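Local structure of glycoside hydrolase family protein (Novosphingobium sp. PP1Y, 6Q2F) at residues G135-T139 with T502-E506. The protein is an alpha-L-rhamnosidase, a glycoside hydrolase expected to release terminal alpha-L-rhamnose from rhamnosylated substrates. Numbering follows the deposited sequence.
With NA (sodium ion), chain B.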
ATOM      1  N   GLY A 135       5.528  16.358  -9.298  1.00 28.22           N
ATOM      2  CA  GLY A 135       6.208  15.266  -8.623  1.00 25.98           C
ATOM      3  C   GLY A 135       5.373  14.017  -8.756  1.00 26.08           C
ATOM      4  O   GLY A 135       4.918  13.696  -9.853  1.00 29.77           O
ATOM      5  N   TRP A 136       5.136  13.353  -7.660  1.00 22.62           N
ATOM      6  CA  TRP A 136       4.318  12.178  -7.720  1.00 25.85           C
ATOM      7  C   TRP A 136       3.264  12.070  -6.684  1.00 27.86           C
ATOM      8  O   TRP A 136       2.326  11.357  -6.872  1.00 31.32           O
ATOM      9  CB  TRP A 136       5.123  10.901  -7.697  1.00 24.13           C
ATOM     10  CG  TRP A 136       6.098  10.722  -6.616  1.00 29.98           C
ATOM     11  CD1 TRP A 136       5.887  10.794  -5.297  1.00 35.12           C
ATOM     12  CD2 TRP A 136       7.454  10.383  -6.783  1.00 29.01           C
ATOM     13  NE1 TRP A 136       7.022  10.529  -4.628  1.00 32.06           N
ATOM     14  CE2 TRP A 136       8.011  10.285  -5.525  1.00 32.08           C
ATOM     15  CE3 TRP A 136       8.261  10.180  -7.886  1.00 28.82           C
ATOM     16  CZ2 TRP A 136       9.329   9.956  -5.338  1.00 35.29           C
ATOM     17  CZ3 TRP A 136       9.539   9.873  -7.694  1.00 28.39           C
ATOM     18  CH2 TRP A 136      10.071   9.764  -6.439  1.00 28.51           C
ATOM     19  N   SER A 137       3.333  12.832  -5.609  1.00 24.27           N
ATOM     20  CA  SER A 137       2.301  12.818  -4.586  1.00 28.61           C
ATOM     21  C   SER A 137       2.294  14.084  -3.723  1.00 32.79           C
ATOM     22  O   SER A 137       3.279  14.706  -3.599  1.00 31.24           O
ATOM     23  CB  SER A 137       2.408  11.580  -3.720  1.00 25.60           C
ATOM     24  OG  SER A 137       3.317  11.746  -2.701  1.00 29.80           O
ATOM     25  N   GLU A 138       1.174  14.466  -3.135  1.00 30.76           N
ATOM     26  CA  GLU A 138      -0.106  13.813  -3.250  1.00 23.55           C
ATOM     27  C   GLU A 138      -1.005  14.735  -4.052  1.00 25.31           C
ATOM     28  O   GLU A 138      -1.266  14.489  -5.183  1.00 27.59           O
ATOM     29  CB  GLU A 138      -0.700  13.576  -1.883  1.00 31.87           C
ATOM     30  CG  GLU A 138      -2.106  13.010  -1.893  1.00 31.40           C
ATOM     31  CD  GLU A 138      -2.174  11.608  -2.439  1.00 31.03           C
ATOM     32  OE1 GLU A 138      -3.220  11.203  -2.889  1.00 30.65           O
ATOM     33  OE2 GLU A 138      -1.161  10.933  -2.435  1.00 31.17           O
ATOM     34  N   THR A 139      -1.456  15.808  -3.433  1.00 25.66           N
ATOM     35  CA  THR A 139      -2.279  16.823  -4.053  1.00 23.04           C
ATOM     36  C   THR A 139      -1.883  18.129  -3.414  1.00 31.68           C
ATOM     37  O   THR A 139      -2.459  18.573  -2.472  1.00 30.10           O
ATOM     38  CB  THR A 139      -3.793  16.570  -3.923  1.00 28.13           C
ATOM     39  OG1 THR A 139      -4.110  16.134  -2.621  1.00 24.43           O
ATOM     40  CG2 THR A 139      -4.255  15.567  -4.892  1.00 20.43           C
ATOM     41  N   THR A 502      -3.642   9.003  -8.054  1.00 20.94           N
ATOM     42  CA  THR A 502      -3.390   9.469  -6.695  1.00 25.36           C
ATOM     43  C   THR A 502      -2.450   8.446  -6.069  1.00 27.73           C
ATOM     44  O   THR A 502      -2.861   7.329  -5.738  1.00 28.61           O
ATOM     45  CB  THR A 502      -4.678   9.652  -5.876  1.00 25.98           C
ATOM     46  OG1 THR A 502      -5.400   8.420  -5.790  1.00 28.37           O
ATOM     47  CG2 THR A 502      -5.586  10.710  -6.493  1.00 27.21           C
ATOM     48  N   ASP A 503      -1.175   8.813  -5.987  1.00 28.45           N
ATOM     49  CA  ASP A 503      -0.140   7.987  -5.389  1.00 23.95           C
ATOM     50  C   ASP A 503      -0.468   7.752  -3.913  1.00 28.58           C
ATOM     51  O   ASP A 503      -1.338   8.410  -3.332  1.00 26.86           O
ATOM     52  CB  ASP A 503       1.205   8.693  -5.537  1.00 22.51           C
ATOM     53  CG  ASP A 503       2.382   7.738  -5.550  1.00 29.51           C
ATOM     54  OD1 ASP A 503       2.184   6.532  -5.260  1.00 25.87           O
ATOM     55  OD2 ASP A 503       3.499   8.208  -5.840  1.00 34.63           O
ATOM     56  N   SER A 504       0.238   6.797  -3.305  1.00 25.06           N
ATOM     57  CA  SER A 504       0.002   6.499  -1.893  1.00 26.62           C
ATOM     58  C   SER A 504       0.317   7.732  -1.048  1.00 27.03           C
ATOM     59  O   SER A 504       1.224   8.506  -1.363  1.00 29.41           O
ATOM     60  CB  SER A 504       0.852   5.303  -1.457  1.00 26.38           C
ATOM     61  OG  SER A 504       2.201   5.543  -1.770  1.00 31.74           O
ATOM     62  N   ILE A 505      -0.457   7.936   0.025  1.00 28.01           N
ATOM     63  CA  ILE A 505      -0.503   9.240   0.685  1.00 26.00           C
ATOM     64  C   ILE A 505       0.352   9.239   1.941  1.00 26.55           C
ATOM     65  O   ILE A 505       0.303   8.306   2.748  1.00 28.12           O
ATOM     66  CB  ILE A 505      -1.948   9.667   1.002  1.00 28.71           C
ATOM     67  CG1 ILE A 505      -1.942  11.120   1.479  1.00 25.32           C
ATOM     68  CG2 ILE A 505      -2.588   8.776   2.050  1.00 26.93           C
ATOM     69  CD1 ILE A 505      -3.366  11.772   1.402  1.00 20.73           C
ATOM     70  N   GLU A 506       1.163  10.285   2.085  1.00 28.18           N
ATOM     71  CA  GLU A 506       1.931  10.535   3.301  1.00 33.05           C
ATOM     72  C   GLU A 506       2.152  12.046   3.370  1.00 31.68           C
ATOM     73  O   GLU A 506       3.069  12.568   2.732  1.00 35.64           O
ATOM     74  CB  GLU A 506       3.248   9.770   3.294  1.00 33.50           C
ATOM     75  CG  GLU A 506       4.002   9.840   4.603  1.00 47.21           C
ATOM     76  CD  GLU A 506       5.382   9.209   4.500  1.00 66.43           C
ATOM     77  OE1 GLU A 506       5.617   8.411   3.567  1.00 63.19           O
ATOM     78  OE2 GLU A 506       6.237   9.526   5.356  1.00 81.32           O
TER
HETATM   79 NA    NA B1201       2.968   4.057  -3.799  1.00 37.66          NA
HETATM   80  O   HOH W   1      -0.600  11.643  -6.304  1.00 34.11           O
HETATM   81  O   HOH W   2       2.077  11.926  -0.086  1.00 29.72           O
HETATM   82  O   HOH W   3       3.796   8.882  -2.136  1.00 46.66           O
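Gly135 leads into the contact with phi/psi of 84/-130°, where a beta carbon would clash with the preceding carbonyl oxygen, so the turn itself calls for glycine. Trp136 then meets Asp503 twice: its O lies 3.2 Å from Asp503 CB, and its ring atom CD1 lies 3.6 Å from Asp503 OD2, an oblique approach; the indole also packs on Phe89 and Ala91 of strand 85-91. Trp136 and Ser137 both face His453, forming a classic beta bulge. Ser137 directs its CA-CB bond at the other loop, with its CB 3.6 Å from Asp503 CB, while Ser137 OG reaches the second backbone through water: one molecule, 3.0 Å from this OG, donates to Ser504 O (2.7 Å), and another, 2.9 Å from the same OG, accepts from Glu506 N (2.9 Å). A cis peptide precedes Glu138, the most heavily buried residue between the segments (94 Å²). Glu138 OE2 sits 2.7 Å from Asp503 O, so close for two oxygens that the acid probably carries a proton, and Glu138 CG packs 3.7 Å from Ile505 CD1. Backbone linkage is again by water, which accepts from Asp503 N (2.9 Å) and lies 3.0 Å from Trp136 O and 3.1 Å from Glu138 O. Thr139 turns to other partners, Lys466 and His565. The loops follow neighbouring parallel strands 127-131 and 497-502 of a closed eight-stranded beta/alpha barrel. Asp503 OD1 (3.0 Å) and Ser504 OG (2.6 Å) bind the sodium ion NA with Glu583, Glu586 and Glu644, a metal site at the strands' C-terminal ends, where TIM barrels place their active sites.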